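Local coordinates for protein intracellular protease/amidase (Salmonella enterica subsp. enterica serovar Typhimurium, PDB 4K2H) that is a DJ-1/PfpI-family protein of unsettled function, possibly a peptidase, that binds zinc between the two subunits of its assembly, at residues Gly14-Glu19 with Val46-Ile51; Thr36-Glu41 with Met53-Thr58; Cys103-Ala108 with Gly157-Phe162. The protein carries 1 engineered substitution. All coordinates share one frame; numbering follows the deposited sequence.

How the contacts relate
The three contacts illustrate how one alpha/beta domain of the DJ-1/PfpI family joins its strands, helices and loops. Contacts 1 and 2 interleave along the chain, so that helix 17-29 and strand 33-38, neighbours in sequence, are each held by part of the region from Val-46 to Thr-58; their centres lie about 13 Å apart, and Met-53 packs on Phe-15 and Glu-17. Contact 3 follows later in the chain, its centre about 14 Å from that of contact 1, where Glu-19 touches Ile-105, Ala-106 and Val-159. Contacts 2 and 3 reach the two outermost strands of the parallel sheet, their centres about 20 Å apart. All three touch the second subunit, and contact 1 shares a zinc ion with it.

Contact 1. Residues Gly14-Glu19 with Val46-Ile51; sequences GFEEAE and VSYHDI. With ZN (zinc ion), chain O.
Glu-16, Glu-17 and His-49 converge on one zinc ion, a compact example of a metal site assembled from a helix start and a tight turn. Glu-16 OE1 and His-49 ND1 each bind the zinc at 2.0 Å; Glu-17 OE2 is the third ligand, and Asp-25 of the second subunit completes the set. Glu-17 CG lies between the backbone N and the carbonyl carbon (chi1 69°) and the chain bends at chi2, with the carboxylate plane 62° from the His-49 ring.

Hydrogen bonds help orient the ligands. Glu-17 OE1 is gripped from one face of its carboxylate by Ser-47 OG (2.7 Å, anti side) and His-49 N (3.0 Å, syn side); Ser-47 OG itself accepts from Ile-51 N. Glu-16 OE2 accepts from Ala-18 N and so caps helix 17-29.

Backbone bonds align the segments: Gly-14 N meets Val-46 O, and Tyr-48 N meets Phe-15 O, both at 2.8 Å. Ser-47 CB adds a CH-pi interaction over the Phe-15 ring, 3.8 Å from its centroid.

The second oxygen of each glutamate, accepting one bond in Glu-16 and two in Glu-17, probably orients its carboxylate, and the zinc links the two subunits directly.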
loop_
_atom_site.group_PDB
_atom_site.type_symbol
_atom_site.label_atom_id
_atom_site.label_comp_id
_atom_site.label_asym_id
_atom_site.label_seq_id
_atom_site.Cartn_x
_atom_site.Cartn_y
_atom_site.Cartn_z
ATOM N N GLY A 14 2.563 -9.513 -11.426
ATOM C CA GLY A 14 3.186 -9.928 -10.175
ATOM C C GLY A 14 3.916 -8.866 -9.357
ATOM O O GLY A 14 4.540 -9.169 -8.386
ATOM N N PHE A 15 3.801 -7.614 -9.735
ATOM C CA PHE A 15 4.409 -6.507 -8.990
ATOM C C PHE A 15 3.890 -6.519 -7.572
ATOM O O PHE A 15 2.739 -6.837 -7.358
ATOM C CB PHE A 15 4.093 -5.160 -9.662
ATOM C CG PHE A 15 2.640 -4.697 -9.551
ATOM C CD1 PHE A 15 2.258 -3.782 -8.584
ATOM C CD2 PHE A 15 1.664 -5.155 -10.430
ATOM C CE1 PHE A 15 0.966 -3.316 -8.480
ATOM C CE2 PHE A 15 0.351 -4.720 -10.330
ATOM C CZ PHE A 15 0.008 -3.767 -9.373
ATOM N N GLU A 16 4.753 -6.158 -6.607
ATOM C CA GLU A 16 4.382 -6.117 -5.230
ATOM C C GLU A 16 3.558 -4.859 -5.041
ATOM O O GLU A 16 4.085 -3.754 -5.113
ATOM C CB GLU A 16 5.620 -6.107 -4.320
ATOM C CG GLU A 16 5.483 -6.964 -3.080
ATOM C CD GLU A 16 4.101 -6.856 -2.455
ATOM O OE1 GLU A 16 3.430 -7.914 -2.308
ATOM O OE2 GLU A 16 3.669 -5.709 -2.155
ATOM N N GLU A 17 2.252 -5.034 -4.802
ATOM C CA GLU A 17 1.337 -3.912 -4.774
ATOM C C GLU A 17 1.537 -2.986 -3.601
ATOM O O GLU A 17 1.353 -1.786 -3.725
ATOM C CB GLU A 17 -0.110 -4.361 -4.867
ATOM C CG GLU A 17 -0.708 -5.108 -3.671
ATOM C CD GLU A 17 -0.032 -6.410 -3.335
ATOM O OE1 GLU A 17 0.158 -7.220 -4.254
ATOM O OE2 GLU A 17 0.327 -6.597 -2.130
ATOM N N ALA A 18 1.895 -3.539 -2.456
ATOM C CA ALA A 18 2.046 -2.712 -1.271
ATOM C C ALA A 18 3.232 -1.740 -1.456
ATOM O O ALA A 18 3.120 -0.545 -1.156
ATOM C CB ALA A 18 2.202 -3.589 -0.041
ATOM N N GLU A 19 4.312 -2.238 -2.052
ATOM C CA GLU A 19 5.512 -1.428 -2.284
ATOM C C GLU A 19 5.214 -0.281 -3.228
ATOM O O GLU A 19 5.531 0.868 -2.927
ATOM C CB GLU A 19 6.634 -2.276 -2.887
ATOM C CG GLU A 19 7.176 -3.337 -1.967
ATOM C CD GLU A 19 8.098 -4.311 -2.686
ATOM O OE1 GLU A 19 8.466 -4.088 -3.859
ATOM O OE2 GLU A 19 8.417 -5.339 -2.088
ATOM N N VAL A 46 -2.147 -7.552 -12.919
ATOM C CA VAL A 46 -2.473 -8.191 -11.655
ATOM C C VAL A 46 -1.225 -8.304 -10.749
ATOM O O VAL A 46 -0.187 -8.850 -11.153
ATOM C CB VAL A 46 -3.122 -9.564 -11.913
ATOM C CG1 VAL A 46 -3.464 -10.280 -10.616
ATOM C CG2 VAL A 46 -4.381 -9.373 -12.724
ATOM N N SER A 47 -1.337 -7.767 -9.539
ATOM C CA SER A 47 -0.231 -7.743 -8.578
ATOM C C SER A 47 0.084 -9.115 -7.974
ATOM O O SER A 47 -0.704 -10.098 -8.091
ATOM C CB SER A 47 -0.575 -6.793 -7.415
ATOM O OG SER A 47 -1.438 -7.443 -6.450
ATOM N N TYR A 48 1.208 -9.161 -7.259
ATOM C CA TYR A 48 1.646 -10.358 -6.514
ATOM C C TYR A 48 0.540 -10.944 -5.648
ATOM O O TYR A 48 0.318 -12.136 -5.657
ATOM C CB TYR A 48 2.839 -9.982 -5.626
ATOM C CG TYR A 48 3.456 -11.077 -4.771
ATOM C CD1 TYR A 48 3.414 -12.432 -5.138
ATOM C CD2 TYR A 48 4.152 -10.730 -3.614
ATOM C CE1 TYR A 48 4.019 -13.406 -4.348
ATOM C CE2 TYR A 48 4.754 -11.671 -2.824
ATOM C CZ TYR A 48 4.681 -13.000 -3.178
ATOM O OH TYR A 48 5.295 -13.891 -2.341
ATOM N N HIS A 49 -0.110 -10.102 -4.857
ATOM C CA HIS A 49 -1.227 -10.530 -4.010
ATOM C C HIS A 49 -2.604 -10.347 -4.668
ATOM O O HIS A 49 -3.590 -10.091 -3.998
ATOM C CB HIS A 49 -1.117 -9.885 -2.623
ATOM C CG HIS A 49 0.048 -10.412 -1.838
ATOM N ND1 HIS A 49 1.124 -9.635 -1.479
ATOM C CD2 HIS A 49 0.331 -11.665 -1.405
ATOM C CE1 HIS A 49 2.026 -10.387 -0.884
ATOM N NE2 HIS A 49 1.559 -11.616 -0.801
ATOM N N ASP A 50 -2.643 -10.539 -5.978
ATOM C CA ASP A 50 -3.856 -10.677 -6.769
ATOM C C ASP A 50 -4.774 -9.492 -6.848
ATOM O O ASP A 50 -5.973 -9.668 -6.937
ATOM C CB ASP A 50 -4.677 -11.875 -6.298
ATOM C CG ASP A 50 -4.006 -13.161 -6.589
ATOM O OD1 ASP A 50 -3.426 -13.280 -7.703
ATOM O OD2 ASP A 50 -4.059 -14.058 -5.710
ATOM N N ILE A 51 -4.237 -8.288 -6.875
ATOM C CA ILE A 51 -5.088 -7.137 -7.080
ATOM C C ILE A 51 -4.916 -6.651 -8.488
ATOM O O ILE A 51 -3.808 -6.374 -8.887
ATOM C CB ILE A 51 -4.787 -6.003 -6.119
ATOM C CG1 ILE A 51 -4.919 -6.527 -4.698
ATOM C CG2 ILE A 51 -5.803 -4.880 -6.360
ATOM C CD1 ILE A 51 -4.418 -5.553 -3.677
HETATM ZN ZN ZN O . 1.623 -7.684 -1.576
#

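Contact 2. Residues Thr36-Glu41 with Met53-Thr58; sequences TLACAE and MVADST
Thr-36, Ala-38 and Thr-58 carry most of this contact, in which the short strand 57-58 joins strand 33-38 as an outermost member of the parallel sheet of the DJ-1/PfpI alpha/beta fold. The pairing is brief, Leu-37 bridging to Ser-57 and Ala-38 to Thr-58, and side-chain bonds from Thr-36 and Asp-56 supplement the two backbone bonds.

Thr-36 has the largest share. Its carbonyl O accepts from Ser-57 N at 3.0 Å, while its side chain deals with the turn just before the strand. With OG1 set between the backbone N and the carbonyl carbon (chi1 53°), the hydroxyl oxygen accepts from Asp-56 N at 2.7 Å. The exchange is reciprocal: Thr-36 N donates to Asp-56 OD2 in a nearly straight bond (167°), approaching the carboxylate on its anti side and somewhat out of its plane. The same oxygen forms a salt bridge with Arg-28 of helix 17-29, which ties the sheet edge to the neighbouring helix.

Ala-38 continues the register through N, which donates to Ser-57 O at 3.0 Å. Ala-38 CB lies 4.0 Å from Ala-55 CB.

Thr-58 shares a sheet face with Ala-38. Thr-58 CA makes a bent C-H...O contact with Ala-38 O, the two heavy atoms 3.3 Å apart, while OG1 turns to Ser-60 OG outside the contact. On the other face Leu-37 CD2 reaches Ser-57 CB.

A water bridges Thr-36 of strand 33-38 to Val-54 of strand 52-54: it lies 2.6 Å from Thr-36 OG1 and donates to Val-54 O at 2.8 Å.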
loop_
_atom_site.group_PDB
_atom_site.type_symbol
_atom_site.label_atom_id
_atom_site.label_comp_id
_atom_site.label_asym_id
_atom_site.label_seq_id
_atom_site.Cartn_x
_atom_site.Cartn_y
_atom_site.Cartn_z
ATOM N N THR A 36 1.625 5.439 -13.505
ATOM C CA THR A 36 1.842 3.998 -13.477
ATOM C C THR A 36 1.936 3.534 -14.940
ATOM O O THR A 36 1.121 3.909 -15.786
ATOM C CB THR A 36 0.698 3.263 -12.731
ATOM O OG1 THR A 36 -0.559 3.634 -13.280
ATOM C CG2 THR A 36 0.663 3.664 -11.311
ATOM N N LEU A 37 2.958 2.751 -15.239
ATOM C CA LEU A 37 3.151 2.249 -16.574
ATOM C C LEU A 37 3.214 0.734 -16.547
ATOM O O LEU A 37 4.072 0.149 -15.873
ATOM C CB LEU A 37 4.457 2.794 -17.145
ATOM C CG LEU A 37 4.569 4.334 -17.201
ATOM C CD1 LEU A 37 5.859 4.764 -17.902
ATOM C CD2 LEU A 37 3.377 5.014 -17.874
ATOM N N ALA A 38 2.340 0.097 -17.307
ATOM C CA ALA A 38 2.439 -1.334 -17.534
ATOM C C ALA A 38 3.503 -1.610 -18.582
ATOM O O ALA A 38 3.814 -0.752 -19.380
ATOM C CB ALA A 38 1.100 -1.890 -18.007
ATOM N N CYS A 39 4.043 -2.807 -18.619
ATOM C CA CYS A 39 5.264 -3.009 -19.410
ATOM C C CYS A 39 5.133 -3.744 -20.725
ATOM O O CYS A 39 6.040 -3.685 -21.556
ATOM C CB CYS A 39 6.319 -3.640 -18.522
ATOM S SG CYS A 39 6.644 -2.486 -17.173
ATOM N N ALA A 40 4.020 -4.411 -20.945
ATOM C CA ALA A 40 3.816 -5.058 -22.221
ATOM C C ALA A 40 2.539 -4.483 -22.855
ATOM O O ALA A 40 2.354 -3.259 -22.860
ATOM C CB ALA A 40 3.762 -6.577 -22.031
ATOM N N GLU A 41 1.638 -5.336 -23.322
ATOM C CA GLU A 41 0.564 -4.914 -24.243
ATOM C C GLU A 41 -0.774 -4.580 -23.538
ATOM O O GLU A 41 -1.799 -4.402 -24.185
ATOM C CB GLU A 41 0.322 -6.031 -25.258
ATOM C CG GLU A 41 -0.231 -7.338 -24.624
ATOM C CD GLU A 41 0.741 -8.008 -23.629
ATOM O OE1 GLU A 41 0.393 -8.095 -22.438
ATOM O OE2 GLU A 41 1.868 -8.417 -24.013
ATOM N N MET A 53 -5.122 -3.947 -11.271
ATOM C CA MET A 53 -5.087 -2.496 -11.342
ATOM C C MET A 53 -4.907 -2.033 -12.759
ATOM O O MET A 53 -4.151 -2.609 -13.523
ATOM C CB MET A 53 -3.921 -1.934 -10.578
ATOM C CG MET A 53 -3.895 -2.400 -9.175
ATOM S SD MET A 53 -2.695 -1.472 -8.157
ATOM C CE MET A 53 -2.938 -2.388 -6.667
ATOM N N VAL A 54 -5.544 -0.934 -13.084
ATOM C CA VAL A 54 -5.365 -0.356 -14.388
ATOM C C VAL A 54 -4.257 0.692 -14.324
ATOM O O VAL A 54 -4.459 1.752 -13.750
ATOM C CB VAL A 54 -6.677 0.279 -14.866
ATOM C CG1 VAL A 54 -6.498 0.851 -16.253
ATOM C CG2 VAL A 54 -7.809 -0.745 -14.811
ATOM N N ALA A 55 -3.110 0.400 -14.942
ATOM C CA ALA A 55 -2.058 1.417 -15.137
ATOM C C ALA A 55 -2.513 2.659 -15.896
ATOM O O ALA A 55 -3.392 2.611 -16.764
ATOM C CB ALA A 55 -0.818 0.814 -15.811
ATOM N N ASP A 56 -1.898 3.781 -15.586
ATOM C CA ASP A 56 -2.183 5.021 -16.328
ATOM C C ASP A 56 -1.848 4.878 -17.821
ATOM O O ASP A 56 -2.584 5.357 -18.696
ATOM C CB ASP A 56 -1.437 6.210 -15.723
ATOM C CG ASP A 56 -1.883 6.523 -14.307
ATOM O OD1 ASP A 56 -3.087 6.467 -14.064
ATOM O OD2 ASP A 56 -1.046 6.799 -13.415
ATOM N N SER A 57 -0.762 4.184 -18.127
ATOM C CA SER A 57 -0.361 4.056 -19.517
ATOM C C SER A 57 0.569 2.872 -19.643
ATOM O O SER A 57 0.623 2.031 -18.750
ATOM C CB SER A 57 0.279 5.384 -19.972
ATOM O OG SER A 57 0.895 5.290 -21.235
ATOM N N THR A 58 1.321 2.810 -20.739
ATOM C CA THR A 58 2.214 1.701 -20.990
ATOM C C THR A 58 3.544 2.235 -21.398
ATOM O O THR A 58 3.663 3.384 -21.816
ATOM C CB THR A 58 1.697 0.776 -22.119
ATOM O OG1 THR A 58 1.584 1.511 -23.342
ATOM C CG2 THR A 58 0.351 0.209 -21.787
HETATM O O HOH W 1 -2.731 3.082 -11.927
#

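Contact 3. Residues Cys103-Ala108 with Gly157-Phe162; sequences CPIASA and GHVFDF. Engineered in segment 103-108: Ala-106 (natural residue Cys).
Phe-162 holds CG anti to its backbone N (chi1 167°), and Ile-105 likewise extends CG1 anti to N (chi1 170°), so that the two side chains set out toward each other from helix and turn. The second torsion of Ile-105, 139°, falls well short of fully extended and places CD1 over one face of the Phe-162 ring.

CD1 stands 4.2 Å above the ring plane, displaced from the centre toward the rim, near CG and CD2 of Phe-162. The same methyl, Ile-105 CD1, lies 4.3 Å from Val-159 CG2. Val-159 and Phe-162 are one turn apart on helix 159-171, and both touch the tip of the isoleucine.

The far end of the ring meets the end of strand 101-104. Phe-162 CZ lies 3.7 Å from Cys-103 CB and 3.5 Å from Cys-103 O, the carbonyl oxygen sitting at the ring edge near its plane. Pro-104 O approaches Phe-162 CE1 at 3.7 Å. The aromatic side chain thus reaches from helix to sheet, and Val-144 also packs against it.

Beyond Ile-105 the chain turns sharply in a type II' beta turn to Ala-108 and enters helix 108-114. Ala-106, an engineered substitution for the natural cysteine, lies in this turn. The strand-turn-helix geometry is consistent with the nucleophile elbow seen in DJ-1/PfpI relatives, and Glu-19 of helix 17-29 touches both Ile-105 and Ala-106.

The contact is apolar apart from the carbonyl oxygens, of which Cys-103 O probably favours the ring's weakly positive C-H edge. Helix 159-171 thus meets the strand end and the first turn residue chiefly by van der Waals contact, while Leu-72 and Gly-153 supply backbone hydrogen bonds to this region.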
loop_
_atom_site.group_PDB
_atom_site.type_symbol
_atom_site.label_atom_id
_atom_site.label_comp_id
_atom_site.label_asym_id
_atom_site.label_seq_id
_atom_site.Cartn_x
_atom_site.Cartn_y
_atom_site.Cartn_z
ATOM N N CYS A 103 14.951 3.881 -8.927
ATOM C CA CYS A 103 14.504 3.634 -7.577
ATOM C C CYS A 103 13.872 2.260 -7.439
ATOM O O CYS A 103 12.624 2.130 -7.427
ATOM C CB CYS A 103 13.507 4.687 -7.172
ATOM S SG CYS A 103 14.008 6.367 -7.537
ATOM N N PRO A 104 14.730 1.239 -7.296
ATOM C CA PRO A 104 14.295 -0.105 -7.005
ATOM C C PRO A 104 14.038 -0.360 -5.551
ATOM O O PRO A 104 14.740 0.170 -4.662
ATOM C CB PRO A 104 15.477 -0.952 -7.457
ATOM C CG PRO A 104 16.648 -0.089 -7.141
ATOM C CD PRO A 104 16.171 1.279 -7.586
ATOM N N ILE A 105 13.035 -1.200 -5.305
ATOM C CA ILE A 105 12.761 -1.660 -3.982
ATOM C C ILE A 105 12.726 -3.175 -3.900
ATOM O O ILE A 105 12.303 -3.887 -4.842
ATOM C CB ILE A 105 11.480 -1.012 -3.426
ATOM C CG1 ILE A 105 11.061 -1.688 -2.116
ATOM C CG2 ILE A 105 10.326 -1.081 -4.393
ATOM C CD1 ILE A 105 10.588 -0.700 -1.070
ATOM N N ALA A 106 13.192 -3.675 -2.762
ATOM C CA ALA A 106 13.068 -5.103 -2.413
ATOM C C ALA A 106 13.862 -5.968 -3.400
ATOM O O ALA A 106 15.046 -5.736 -3.548
ATOM C CB ALA A 106 11.603 -5.525 -2.317
ATOM N N SER A 107 13.258 -6.949 -4.069
ATOM C CA SER A 107 14.035 -7.802 -4.974
ATOM C C SER A 107 14.603 -7.097 -6.219
ATOM O O SER A 107 15.518 -7.626 -6.842
ATOM C CB SER A 107 13.240 -9.061 -5.385
ATOM O OG SER A 107 12.232 -8.770 -6.337
ATOM N N ALA A 108 14.088 -5.912 -6.563
ATOM C CA ALA A 108 14.262 -5.322 -7.897
ATOM C C ALA A 108 15.688 -4.860 -8.219
ATOM O O ALA A 108 16.105 -4.909 -9.372
ATOM C CB ALA A 108 13.299 -4.160 -8.086
ATOM N N GLY A 157 8.712 -3.334 4.680
ATOM C CA GLY A 157 8.769 -2.711 5.996
ATOM C C GLY A 157 9.378 -1.344 5.963
ATOM O O GLY A 157 9.154 -0.553 6.847
ATOM N N HIS A 158 10.168 -1.041 4.954
ATOM C CA HIS A 158 10.834 0.267 4.903
ATOM C C HIS A 158 10.315 1.170 3.803
ATOM O O HIS A 158 10.944 2.174 3.498
ATOM C CB HIS A 158 12.326 0.082 4.718
ATOM C CG HIS A 158 12.973 -0.701 5.804
ATOM N ND1 HIS A 158 13.131 -0.204 7.073
ATOM C CD2 HIS A 158 13.547 -1.926 5.800
ATOM C CE1 HIS A 158 13.751 -1.099 7.820
ATOM N NE2 HIS A 158 14.027 -2.149 7.067
ATOM N N VAL A 159 9.127 0.869 3.276
ATOM C CA VAL A 159 8.612 1.566 2.110
ATOM C C VAL A 159 8.330 3.046 2.360
ATOM O O VAL A 159 8.522 3.863 1.477
ATOM C CB VAL A 159 7.360 0.857 1.548
ATOM C CG1 VAL A 159 6.157 1.028 2.476
ATOM C CG2 VAL A 159 7.041 1.374 0.161
ATOM N N PHE A 160 7.890 3.405 3.564
ATOM C CA PHE A 160 7.653 4.818 3.875
ATOM C C PHE A 160 8.959 5.590 3.796
ATOM O O PHE A 160 9.025 6.653 3.168
ATOM C CB PHE A 160 6.965 4.981 5.233
ATOM C CG PHE A 160 5.493 4.598 5.224
ATOM C CD1 PHE A 160 4.562 5.371 4.535
ATOM C CD2 PHE A 160 5.039 3.473 5.925
ATOM C CE1 PHE A 160 3.219 5.025 4.520
ATOM C CE2 PHE A 160 3.694 3.126 5.917
ATOM C CZ PHE A 160 2.778 3.900 5.210
ATOM N N ASP A 161 10.006 5.033 4.398
ATOM C CA ASP A 161 11.303 5.693 4.381
ATOM C C ASP A 161 11.778 5.873 2.937
ATOM O O ASP A 161 12.254 6.961 2.562
ATOM C CB ASP A 161 12.332 4.911 5.206
ATOM C CG ASP A 161 13.577 5.729 5.505
ATOM O OD1 ASP A 161 13.630 6.893 5.057
ATOM O OD2 ASP A 161 14.498 5.213 6.183
ATOM N N PHE A 162 11.625 4.824 2.135
ATOM C CA PHE A 162 11.993 4.842 0.715
ATOM C C PHE A 162 11.244 5.926 -0.042
ATOM O O PHE A 162 11.856 6.722 -0.776
ATOM C CB PHE A 162 11.746 3.448 0.117
ATOM C CG PHE A 162 11.777 3.396 -1.395
ATOM C CD1 PHE A 162 12.984 3.246 -2.082
ATOM C CD2 PHE A 162 10.595 3.453 -2.126
ATOM C CE1 PHE A 162 13.008 3.176 -3.472
ATOM C CE2 PHE A 162 10.613 3.370 -3.509
ATOM C CZ PHE A 162 11.831 3.253 -4.182
#